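Local coordinates for cobalamin biosynthesis protein (Agrobacterium tumefaciens, PDB 3BY5) that probably takes part in cobalamin (vitamin B12) biosynthesis, though its exact step is not established, at residues V10-A22 with T40-D52. Residues are numbered along the deposited sequence; the frame is centred on the assembly and turned at random.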
loop_
_atom_site.group_PDB
_atom_site.type_symbol
_atom_site.label_atom_id
_atom_site.label_comp_id
_atom_site.label_asym_id
_atom_site.label_seq_id
_atom_site.Cartn_x
_atom_site.Cartn_y
_atom_site.Cartn_z
ATOM N N VAL A 10 6.746 -6.521 -12.947
ATOM C CA VAL A 10 5.815 -5.683 -12.132
ATOM C C VAL A 10 6.100 -4.182 -12.324
ATOM O O VAL A 10 7.244 -3.731 -12.220
ATOM C CB VAL A 10 5.830 -6.118 -10.630
ATOM C CG1 VAL A 10 5.187 -5.069 -9.708
ATOM C CG2 VAL A 10 5.137 -7.470 -10.462
ATOM N N THR A 11 5.044 -3.428 -12.630
ATOM C CA THR A 11 5.130 -1.987 -12.882
ATOM C C THR A 11 4.216 -1.143 -11.972
ATOM O O THR A 11 3.003 -1.365 -11.884
ATOM C CB THR A 11 4.955 -1.645 -14.400
ATOM O OG1 THR A 11 4.157 -0.466 -14.560
ATOM C CG2 THR A 11 4.317 -2.800 -15.159
ATOM N N VAL A 12 4.840 -0.176 -11.302
ATOM C CA VAL A 12 4.203 0.658 -10.289
ATOM C C VAL A 12 4.068 2.084 -10.805
ATOM O O VAL A 12 5.026 2.632 -11.345
ATOM C CB VAL A 12 5.045 0.661 -8.973
ATOM C CG1 VAL A 12 4.434 1.562 -7.913
ATOM C CG2 VAL A 12 5.186 -0.745 -8.429
ATOM N N ALA A 13 2.886 2.680 -10.652
ATOM C CA ALA A 13 2.703 4.102 -10.943
ATOM C C ALA A 13 2.593 4.920 -9.667
ATOM O O ALA A 13 1.650 4.751 -8.897
ATOM C CB ALA A 13 1.492 4.327 -11.811
ATOM N N GLY A 14 3.567 5.798 -9.443
ATOM C CA GLY A 14 3.533 6.734 -8.320
ATOM C C GLY A 14 2.664 7.925 -8.660
ATOM O O GLY A 14 2.838 8.540 -9.711
ATOM N N ILE A 15 1.721 8.247 -7.779
ATOM C CA ILE A 15 0.741 9.309 -8.041
ATOM C C ILE A 15 0.901 10.496 -7.094
ATOM O O ILE A 15 0.947 10.334 -5.877
ATOM C CB ILE A 15 -0.723 8.792 -7.957
ATOM C CG1 ILE A 15 -0.920 7.502 -8.765
ATOM C CG2 ILE A 15 -1.712 9.870 -8.402
ATOM C CD1 ILE A 15 -0.645 7.631 -10.255
ATOM N N GLY A 16 0.997 11.685 -7.676
ATOM C CA GLY A 16 0.955 12.929 -6.924
ATOM C C GLY A 16 -0.123 13.815 -7.508
ATOM O O GLY A 16 -0.339 13.814 -8.717
ATOM N N CYS A 17 -0.815 14.551 -6.648
ATOM C CA CYS A 17 -1.820 15.518 -7.089
ATOM C C CYS A 17 -1.986 16.637 -6.075
ATOM O O CYS A 17 -1.586 16.499 -4.916
ATOM C CB CYS A 17 -3.170 14.842 -7.366
ATOM S SG CYS A 17 -3.717 13.677 -6.107
ATOM N N ARG A 18 -2.565 17.749 -6.525
ATOM C CA ARG A 18 -2.864 18.874 -5.646
ATOM C C ARG A 18 -4.101 18.538 -4.807
ATOM O O ARG A 18 -4.933 17.720 -5.223
ATOM C CB ARG A 18 -3.075 20.161 -6.461
ATOM C CG ARG A 18 -2.219 21.353 -6.006
ATOM C CD ARG A 18 -2.710 21.963 -4.693
ATOM N NE ARG A 18 -1.609 22.378 -3.823
ATOM C CZ ARG A 18 -0.994 21.591 -2.938
ATOM N NH1 ARG A 18 -0.006 22.073 -2.197
ATOM N NH2 ARG A 18 -1.357 20.322 -2.788
ATOM N N LYS A 19 -4.192 19.146 -3.622
ATOM C CA LYS A 19 -5.324 18.976 -2.703
ATOM C C LYS A 19 -6.641 19.263 -3.416
ATOM O O LYS A 19 -6.878 20.380 -3.884
ATOM C CB LYS A 19 -5.188 19.902 -1.485
ATOM C CG LYS A 19 -3.976 19.658 -0.586
ATOM C CD LYS A 19 -3.786 20.830 0.375
ATOM C CE LYS A 19 -2.484 20.736 1.157
ATOM N NZ LYS A 19 -2.228 21.985 1.930
ATOM N N GLY A 20 -7.479 18.237 -3.513
ATOM C CA GLY A 20 -8.758 18.341 -4.194
ATOM C C GLY A 20 -8.609 17.932 -5.642
ATOM O O GLY A 20 -8.566 18.780 -6.537
ATOM N N ALA A 21 -8.504 16.625 -5.863
ATOM C CA ALA A 21 -8.430 16.059 -7.202
ATOM C C ALA A 21 -9.502 14.991 -7.336
ATOM O O ALA A 21 -9.628 14.127 -6.467
ATOM C CB ALA A 21 -7.051 15.474 -7.459
ATOM N N ALA A 22 -10.285 15.072 -8.411
ATOM C CA ALA A 22 -11.350 14.107 -8.683
ATOM C C ALA A 22 -10.755 12.751 -9.047
ATOM O O ALA A 22 -9.695 12.685 -9.668
ATOM C CB ALA A 22 -12.256 14.610 -9.800
ATOM N N THR A 40 1.521 -1.267 -18.639
ATOM C CA THR A 40 0.264 -1.593 -17.989
ATOM C C THR A 40 0.527 -1.610 -16.498
ATOM O O THR A 40 1.256 -2.465 -16.007
ATOM C CB THR A 40 -0.310 -2.960 -18.440
ATOM O OG1 THR A 40 0.133 -3.266 -19.771
ATOM C CG2 THR A 40 -1.836 -2.930 -18.402
ATOM N N VAL A 41 -0.054 -0.643 -15.796
ATOM C CA VAL A 41 0.133 -0.471 -14.359
ATOM C C VAL A 41 -0.590 -1.578 -13.597
ATOM O O VAL A 41 -1.775 -1.825 -13.823
ATOM C CB VAL A 41 -0.399 0.911 -13.899
ATOM C CG1 VAL A 41 -0.221 1.093 -12.411
ATOM C CG2 VAL A 41 0.301 2.028 -14.655
ATOM N N ASP A 42 0.128 -2.251 -12.705
ATOM C CA ASP A 42 -0.490 -3.272 -11.867
ATOM C C ASP A 42 -0.440 -2.949 -10.375
ATOM O O ASP A 42 -0.886 -3.743 -9.548
ATOM C CB ASP A 42 0.067 -4.672 -12.175
ATOM C CG ASP A 42 1.554 -4.666 -12.461
ATOM O OD1 ASP A 42 2.314 -4.190 -11.595
ATOM O OD2 ASP A 42 1.959 -5.147 -13.544
ATOM N N TYR A 43 0.057 -1.759 -10.042
ATOM C CA TYR A 43 0.169 -1.326 -8.653
ATOM C C TYR A 43 0.290 0.201 -8.559
ATOM O O TYR A 43 1.029 0.814 -9.317
ATOM C CB TYR A 43 1.383 -2.012 -8.015
ATOM C CG TYR A 43 1.379 -2.061 -6.513
ATOM C CD1 TYR A 43 2.223 -1.238 -5.781
ATOM C CD2 TYR A 43 0.545 -2.939 -5.820
ATOM C CE1 TYR A 43 2.235 -1.269 -4.399
ATOM C CE2 TYR A 43 0.549 -2.979 -4.430
ATOM C CZ TYR A 43 1.401 -2.137 -3.729
ATOM O OH TYR A 43 1.433 -2.150 -2.357
ATOM N N LEU A 44 -0.449 0.811 -7.642
ATOM C CA LEU A 44 -0.381 2.261 -7.432
ATOM C C LEU A 44 0.342 2.616 -6.141
ATOM O O LEU A 44 0.334 1.839 -5.189
ATOM C CB LEU A 44 -1.780 2.880 -7.399
ATOM C CG LEU A 44 -2.595 2.995 -8.680
ATOM C CD1 LEU A 44 -3.893 3.693 -8.364
ATOM C CD2 LEU A 44 -1.831 3.751 -9.749
ATOM N N ALA A 45 0.955 3.797 -6.113
ATOM C CA ALA A 45 1.700 4.260 -4.939
ATOM C C ALA A 45 1.628 5.772 -4.764
ATOM O O ALA A 45 1.467 6.512 -5.737
ATOM C CB ALA A 45 3.147 3.805 -5.003
ATOM N N THR A 46 1.753 6.218 -3.516
ATOM C CA THR A 46 1.686 7.638 -3.191
ATOM C C THR A 46 2.482 7.990 -1.944
ATOM O O THR A 46 2.869 7.122 -1.168
ATOM C CB THR A 46 0.214 8.140 -3.052
ATOM O OG1 THR A 46 0.193 9.571 -3.020
ATOM C CG2 THR A 46 -0.465 7.596 -1.802
ATOM N N ALA A 47 2.727 9.281 -1.781
ATOM C CA ALA A 47 3.354 9.832 -0.594
ATOM C C ALA A 47 2.257 10.030 0.445
ATOM O O ALA A 47 1.083 9.932 0.091
ATOM C CB ALA A 47 3.986 11.143 -0.950
ATOM N N PRO A 48 2.635 10.302 1.690
ATOM C CA PRO A 48 1.658 10.598 2.744
ATOM C C PRO A 48 0.685 11.694 2.323
ATOM O O PRO A 48 1.099 12.831 2.096
ATOM C CB PRO A 48 2.534 11.087 3.899
ATOM C CG PRO A 48 3.840 10.409 3.684
ATOM C CD PRO A 48 4.018 10.319 2.197
ATOM N N LEU A 49 -0.594 11.350 2.222
ATOM C CA LEU A 49 -1.573 12.218 1.580
ATOM C C LEU A 49 -2.055 13.306 2.534
ATOM O O LEU A 49 -2.021 13.136 3.752
ATOM C CB LEU A 49 -2.762 11.401 1.071
ATOM C CG LEU A 49 -2.978 10.036 1.729
ATOM C CD1 LEU A 49 -3.595 10.198 3.110
ATOM C CD2 LEU A 49 -3.844 9.147 0.851
ATOM N N LYS A 50 -2.504 14.424 1.971
ATOM C CA LYS A 50 -2.314 15.726 2.598
ATOM C C LYS A 50 -3.604 16.221 3.244
ATOM O O LYS A 50 -3.912 15.870 4.383
ATOM C CB LYS A 50 -1.815 16.747 1.572
ATOM C CG LYS A 50 -0.302 16.892 1.527
ATOM C CD LYS A 50 0.114 18.063 0.652
ATOM C CE LYS A 50 0.435 17.608 -0.762
ATOM N NZ LYS A 50 -0.797 17.371 -1.563
ATOM N N ALA A 51 -4.353 17.036 2.509
ATOM C CA ALA A 51 -5.658 17.496 2.966
ATOM C C ALA A 51 -6.784 16.725 2.286
ATOM O O ALA A 51 -7.740 16.301 2.936
ATOM C CB ALA A 51 -5.810 18.989 2.720
ATOM N N ASP A 52 -6.664 16.546 0.975
ATOM C CA ASP A 52 -7.546 15.647 0.240
ATOM C C ASP A 52 -6.881 14.295 0.004
ATOM O O ASP A 52 -5.702 14.225 -0.343
ATOM C CB ASP A 52 -7.958 16.272 -1.094
ATOM C CG ASP A 52 -9.149 15.574 -1.720
ATOM O OD1 ASP A 52 -10.286 15.811 -1.264
ATOM O OD2 ASP A 52 -8.948 14.789 -2.671
HETATM O O HOH W 1 3.067 11.121 -4.248
#
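The Y43 ring is met obliquely by V12, whose methyl CG2 lies 4.0 Å from Y43 CD1, the two side chains running side by side. A second flat group, the D42 carboxylate, lies at the N-terminal end of the paired strands: CG sits between the backbone N and the carbonyl carbon (chi1 38°), which brings OD1 round to T11 N. That nitrogen, 3.0 Å from D42 OD1, donates to its syn side. The D42 backbone N in turn donates to T11 O, so one residue grips both polar backbone atoms of T11. At the far end K50 NZ lies at the edge of the R18 guanidinium, near its plane, two like charges close together.

Between these ends the strands pair in parallel. A13 N donates to Y43 O, A45 N to A13 O at 3.0 Å, and I15 N to A45 O. V12 CG1 packs on A45 CB on the face with Y43; on the other face A13 CB meets V41 CG1 at 3.7 Å, and L44 CD2 reaches A13 and I15. A water bridges I15 O and A47 N.

Strand 11-17, helix 23-37 and strand 43-46 form a beta-alpha-beta crossover. Helix 23-37 packs on I15, helix 98-107 on V12, Y43 and A45, and Y43 also meets Y43 of the second subunit. Both strands lie inside the sheet, between antiparallel 123-129 and parallel 67-69.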